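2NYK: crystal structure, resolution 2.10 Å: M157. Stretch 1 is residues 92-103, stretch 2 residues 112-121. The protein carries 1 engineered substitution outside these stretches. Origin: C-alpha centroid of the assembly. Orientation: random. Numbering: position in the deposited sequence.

Stretch 1 92-103: WDTQRICVRYAC
Stretch 2 112-121: CDVYHTTDTV

Strand 96-103, which continues past Cys-103, and the strand that enters before Cys-112 and runs to about Thr-118 lie side by side in antiparallel fashion, their N-to-C directions 166° apart. The register pairs Cys-103 with Cys-112, Ala-102 with Asp-113, Tyr-101 with Val-114, Arg-100 with Tyr-115, Val-99 with His-116 and Cys-98 with Thr-117. Both backbones stay extended, with phi from -101° to -137° and psi from 106° to 143° through these pairs.

Three pairs carry reciprocal hydrogen bonds. Cys-98 N to Thr-117 O is 2.9 Å and Thr-117 N to Cys-98 O 2.8 Å; Arg-100 N to Tyr-115 O is 2.7 Å and Tyr-115 N to Arg-100 O 2.8 Å; Ala-102 N to Asp-113 O is 2.9 Å and Asp-113 N to Ala-102 O 2.8 Å. The alternate pairs are non-hydrogen-bonded, with CA atoms drawn in to 4.5 Å at Val-99/His-116, 4.6 Å at Tyr-101/Val-114 and 4.0 Å at Cys-103/Cys-112. There CA-H groups approach the same carbonyls, as in Val-99 CA to Tyr-115 O, 3.1 Å.

The face bearing Ile-97, Val-99, Tyr-101, Cys-103, Cys-112, Val-114 and His-116 holds the closest side-chain packing. At the Cys-103 end of the stretches, the non-hydrogen-bonded pair Cys-103 and Cys-112 forms a disulfide, SG to SG 2.1 Å with chi3 107°; both cysteines take chi1 m (-58° and -55°), which brings the sulfurs together across the short CA spacing. Next, Tyr-101 (chi1 m, chi2 70°) presents a ring face to Val-114, whose t rotamer sets CG1 3.9 Å from the ring centroid, 15° off the normal, while Val-114 CG2 lies 3.6 Å from Tyr-101 CE2. The motif recurs at the next pair on this face: His-116 (chi1 m, chi2 84°) offers its face to Val-99 CG2, 3.7 Å from the centroid, with Val-99 in p. Val-99 CG2 also reaches Val-114 CG1 at 4.3 Å, so the two valines join the two aromatic pairs into one row. The rule is a methyl over an aromatic face, with the aromatic on alternate strands.

On the face of Cys-98, Arg-100, Ala-102, Asp-113, Tyr-115 and Thr-117, contacts are looser. Tyr-115 (chi1 m, chi2 -84°) brings its ring edge to Ala-102, CE2 to CB 4.3 Å, a diagonal contact. Arg-100 is extended, t through chi3 with chi4 73°; its CB is 4.2 Å from Tyr-115 CB, and its NH1 is hydrogen-bonded elsewhere in the structure.

Beyond the ladder, side chains take over from backbone pairing. Thr-94 (chi1 t) points toward the other stretch; its OG1 accepts from Asp-119 N at 2.9 Å and donates to Arg-96 O at 2.7 Å. Asp-119 (phi/psi -50°/-46°, chi1 m) answers, its OD1 accepting from Gln-95 N at 2.6 Å. One water joins the loops, donating to Asp-93 OD1 at 3.0 Å and hydrogen-bonding Thr-120 OG1 at 2.5 Å and Thr-118 OG1 at 3.2 Å; both threonines adopt p.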

# COMPACT_ATOMS: atom_id res chain seq x y z
N TRP A 92 19.64 -21.60 -7.67
CA TRP A 92 19.04 -22.82 -7.12
C TRP A 92 19.09 -22.88 -5.59
O TRP A 92 18.37 -23.67 -4.97
CB TRP A 92 19.67 -24.08 -7.71
CG TRP A 92 19.29 -24.35 -9.14
CD1 TRP A 92 18.13 -24.93 -9.58
CD2 TRP A 92 20.07 -24.06 -10.30
NE1 TRP A 92 18.15 -25.02 -10.96
CE2 TRP A 92 19.32 -24.49 -11.43
CE3 TRP A 92 21.33 -23.47 -10.51
CZ2 TRP A 92 19.80 -24.35 -12.74
CZ3 TRP A 92 21.80 -23.33 -11.81
CH2 TRP A 92 21.04 -23.78 -12.91
N ASP A 93 19.94 -22.05 -4.98
CA ASP A 93 20.01 -21.95 -3.52
C ASP A 93 18.86 -21.13 -2.93
O ASP A 93 18.91 -20.70 -1.77
CB ASP A 93 21.38 -21.41 -3.07
CG ASP A 93 21.81 -20.15 -3.83
OD1 ASP A 93 20.91 -19.30 -4.19
OD2 ASP A 93 23.06 -20.01 -4.07
N THR A 94 17.83 -20.90 -3.74
CA THR A 94 16.64 -20.17 -3.32
C THR A 94 15.37 -20.73 -3.96
O THR A 94 15.37 -21.12 -5.13
CB THR A 94 16.76 -18.62 -3.58
OG1 THR A 94 15.72 -17.93 -2.88
CG2 THR A 94 16.70 -18.27 -5.07
N GLN A 95 14.30 -20.78 -3.18
CA GLN A 95 13.00 -21.23 -3.65
C GLN A 95 12.14 -20.07 -4.12
O GLN A 95 11.10 -20.28 -4.75
CB GLN A 95 12.27 -22.00 -2.54
CG GLN A 95 12.86 -23.38 -2.27
CD GLN A 95 12.88 -24.26 -3.51
OE1 GLN A 95 11.83 -24.60 -4.07
NE2 GLN A 95 14.08 -24.63 -3.95
N ARG A 96 12.59 -18.85 -3.83
CA ARG A 96 11.85 -17.66 -4.22
C ARG A 96 12.73 -16.42 -4.39
O ARG A 96 13.83 -16.33 -3.83
CB ARG A 96 10.71 -17.37 -3.24
CG ARG A 96 11.16 -17.22 -1.80
CD ARG A 96 10.09 -17.77 -0.82
NE ARG A 96 8.74 -17.28 -1.11
CZ ARG A 96 8.35 -16.01 -1.04
NH1 ARG A 96 9.22 -15.06 -0.69
NH2 ARG A 96 7.10 -15.68 -1.33
N ILE A 97 12.24 -15.47 -5.17
CA ILE A 97 12.94 -14.20 -5.35
C ILE A 97 11.92 -13.07 -5.42
O ILE A 97 10.86 -13.20 -6.04
CB ILE A 97 13.84 -14.20 -6.60
CG1 ILE A 97 14.63 -12.90 -6.71
CG2 ILE A 97 13.00 -14.44 -7.87
CD1 ILE A 97 15.72 -12.93 -7.75
N CYS A 98 12.25 -11.96 -4.77
CA CYS A 98 11.39 -10.80 -4.80
C CYS A 98 12.20 -9.57 -5.17
O CYS A 98 13.36 -9.43 -4.76
CB CYS A 98 10.70 -10.65 -3.45
SG CYS A 98 9.58 -9.25 -3.37
N VAL A 99 11.59 -8.68 -5.95
CA VAL A 99 12.18 -7.38 -6.26
C VAL A 99 11.19 -6.29 -5.89
O VAL A 99 9.99 -6.45 -6.12
CB VAL A 99 12.65 -7.27 -7.74
CG1 VAL A 99 11.46 -7.45 -8.74
CG2 VAL A 99 13.37 -5.96 -8.00
N ARG A 100 11.69 -5.19 -5.32
CA ARG A 100 10.84 -4.05 -4.96
C ARG A 100 11.48 -2.72 -5.36
O ARG A 100 12.59 -2.42 -4.95
CB ARG A 100 10.60 -4.05 -3.44
CG ARG A 100 9.67 -2.93 -2.94
CD ARG A 100 9.62 -2.98 -1.38
NE ARG A 100 8.81 -1.89 -0.80
CZ ARG A 100 7.47 -1.83 -0.83
NH1 ARG A 100 6.76 -2.78 -1.43
NH2 ARG A 100 6.83 -0.81 -0.28
N TYR A 101 10.76 -1.93 -6.16
CA TYR A 101 11.22 -0.59 -6.52
C TYR A 101 10.39 0.37 -5.71
O TYR A 101 9.16 0.44 -5.88
CB TYR A 101 11.01 -0.31 -8.01
CG TYR A 101 12.02 -0.99 -8.93
CD1 TYR A 101 12.02 -2.37 -9.11
CD2 TYR A 101 12.99 -0.23 -9.59
CE1 TYR A 101 12.96 -3.00 -9.93
CE2 TYR A 101 13.94 -0.85 -10.43
CZ TYR A 101 13.90 -2.22 -10.59
OH TYR A 101 14.83 -2.83 -11.41
N ALA A 102 11.04 1.09 -4.82
CA ALA A 102 10.37 2.08 -3.99
C ALA A 102 10.80 3.44 -4.53
O ALA A 102 11.97 3.87 -4.33
CB ALA A 102 10.77 1.89 -2.53
N CYS A 103 9.88 4.09 -5.24
CA CYS A 103 10.21 5.29 -6.02
C CYS A 103 9.52 6.55 -5.50
O CYS A 103 8.31 6.54 -5.22
CB CYS A 103 9.83 5.07 -7.49
SG CYS A 103 10.65 3.66 -8.25
N CYS A 112 14.62 6.01 -6.87
CA CYS A 112 14.13 4.70 -6.44
C CYS A 112 15.16 3.96 -5.63
O CYS A 112 16.35 3.98 -5.94
CB CYS A 112 13.71 3.81 -7.63
SG CYS A 112 12.48 4.49 -8.78
N ASP A 113 14.69 3.30 -4.57
CA ASP A 113 15.52 2.36 -3.83
C ASP A 113 15.06 1.03 -4.35
O ASP A 113 13.87 0.77 -4.43
CB ASP A 113 15.29 2.47 -2.34
CG ASP A 113 15.65 3.85 -1.78
OD1 ASP A 113 16.67 4.44 -2.18
OD2 ASP A 113 14.89 4.33 -0.91
N VAL A 114 16.01 0.20 -4.75
CA VAL A 114 15.67 -1.08 -5.37
C VAL A 114 16.11 -2.25 -4.47
O VAL A 114 17.28 -2.35 -4.12
CB VAL A 114 16.33 -1.20 -6.76
CG1 VAL A 114 15.91 -2.51 -7.43
CG2 VAL A 114 15.96 0.04 -7.62
N TYR A 115 15.17 -3.13 -4.11
CA TYR A 115 15.47 -4.23 -3.20
C TYR A 115 15.25 -5.55 -3.89
O TYR A 115 14.22 -5.76 -4.54
CB TYR A 115 14.57 -4.15 -1.97
CG TYR A 115 14.65 -2.83 -1.26
CD1 TYR A 115 15.65 -2.58 -0.32
CD2 TYR A 115 13.72 -1.82 -1.51
CE1 TYR A 115 15.74 -1.35 0.35
CE2 TYR A 115 13.80 -0.58 -0.83
CZ TYR A 115 14.82 -0.36 0.09
OH TYR A 115 14.91 0.85 0.77
N HIS A 116 16.22 -6.45 -3.74
CA HIS A 116 16.13 -7.82 -4.22
C HIS A 116 16.29 -8.72 -3.01
O HIS A 116 17.15 -8.47 -2.16
CB HIS A 116 17.25 -8.12 -5.22
CG HIS A 116 17.06 -7.48 -6.56
ND1 HIS A 116 17.43 -6.18 -6.81
CD2 HIS A 116 16.54 -7.96 -7.71
CE1 HIS A 116 17.14 -5.88 -8.07
NE2 HIS A 116 16.60 -6.94 -8.63
N THR A 117 15.46 -9.76 -2.91
CA THR A 117 15.53 -10.68 -1.78
C THR A 117 15.40 -12.12 -2.25
O THR A 117 14.50 -12.46 -3.04
CB THR A 117 14.43 -10.41 -0.75
OG1 THR A 117 14.53 -9.06 -0.29
CG2 THR A 117 14.58 -11.34 0.45
N THR A 118 16.33 -12.95 -1.76
CA THR A 118 16.28 -14.39 -1.95
C THR A 118 16.40 -15.04 -0.57
O THR A 118 16.60 -14.34 0.43
CB THR A 118 17.41 -14.89 -2.87
OG1 THR A 118 18.67 -14.75 -2.22
CG2 THR A 118 17.44 -14.12 -4.19
N ASP A 119 16.28 -16.36 -0.52
CA ASP A 119 16.36 -17.10 0.75
C ASP A 119 17.58 -16.73 1.58
O ASP A 119 17.46 -16.46 2.78
CB ASP A 119 16.34 -18.60 0.49
CG ASP A 119 15.02 -19.08 -0.09
OD1 ASP A 119 15.02 -20.16 -0.71
OD2 ASP A 119 13.99 -18.38 0.07
N THR A 120 18.75 -16.67 0.94
CA THR A 120 20.00 -16.39 1.65
C THR A 120 20.63 -15.01 1.38
O THR A 120 21.63 -14.65 2.01
CB THR A 120 21.06 -17.46 1.33
OG1 THR A 120 21.30 -17.48 -0.09
CG2 THR A 120 20.57 -18.83 1.78
N VAL A 121 20.06 -14.23 0.45
CA VAL A 121 20.68 -12.96 0.05
C VAL A 121 19.71 -11.80 -0.03
O VAL A 121 18.62 -11.91 -0.60
CB VAL A 121 21.48 -13.08 -1.28
CG1 VAL A 121 22.21 -11.79 -1.60
CG2 VAL A 121 22.48 -14.23 -1.22
O HOH W 1 19.64 -17.81 -1.94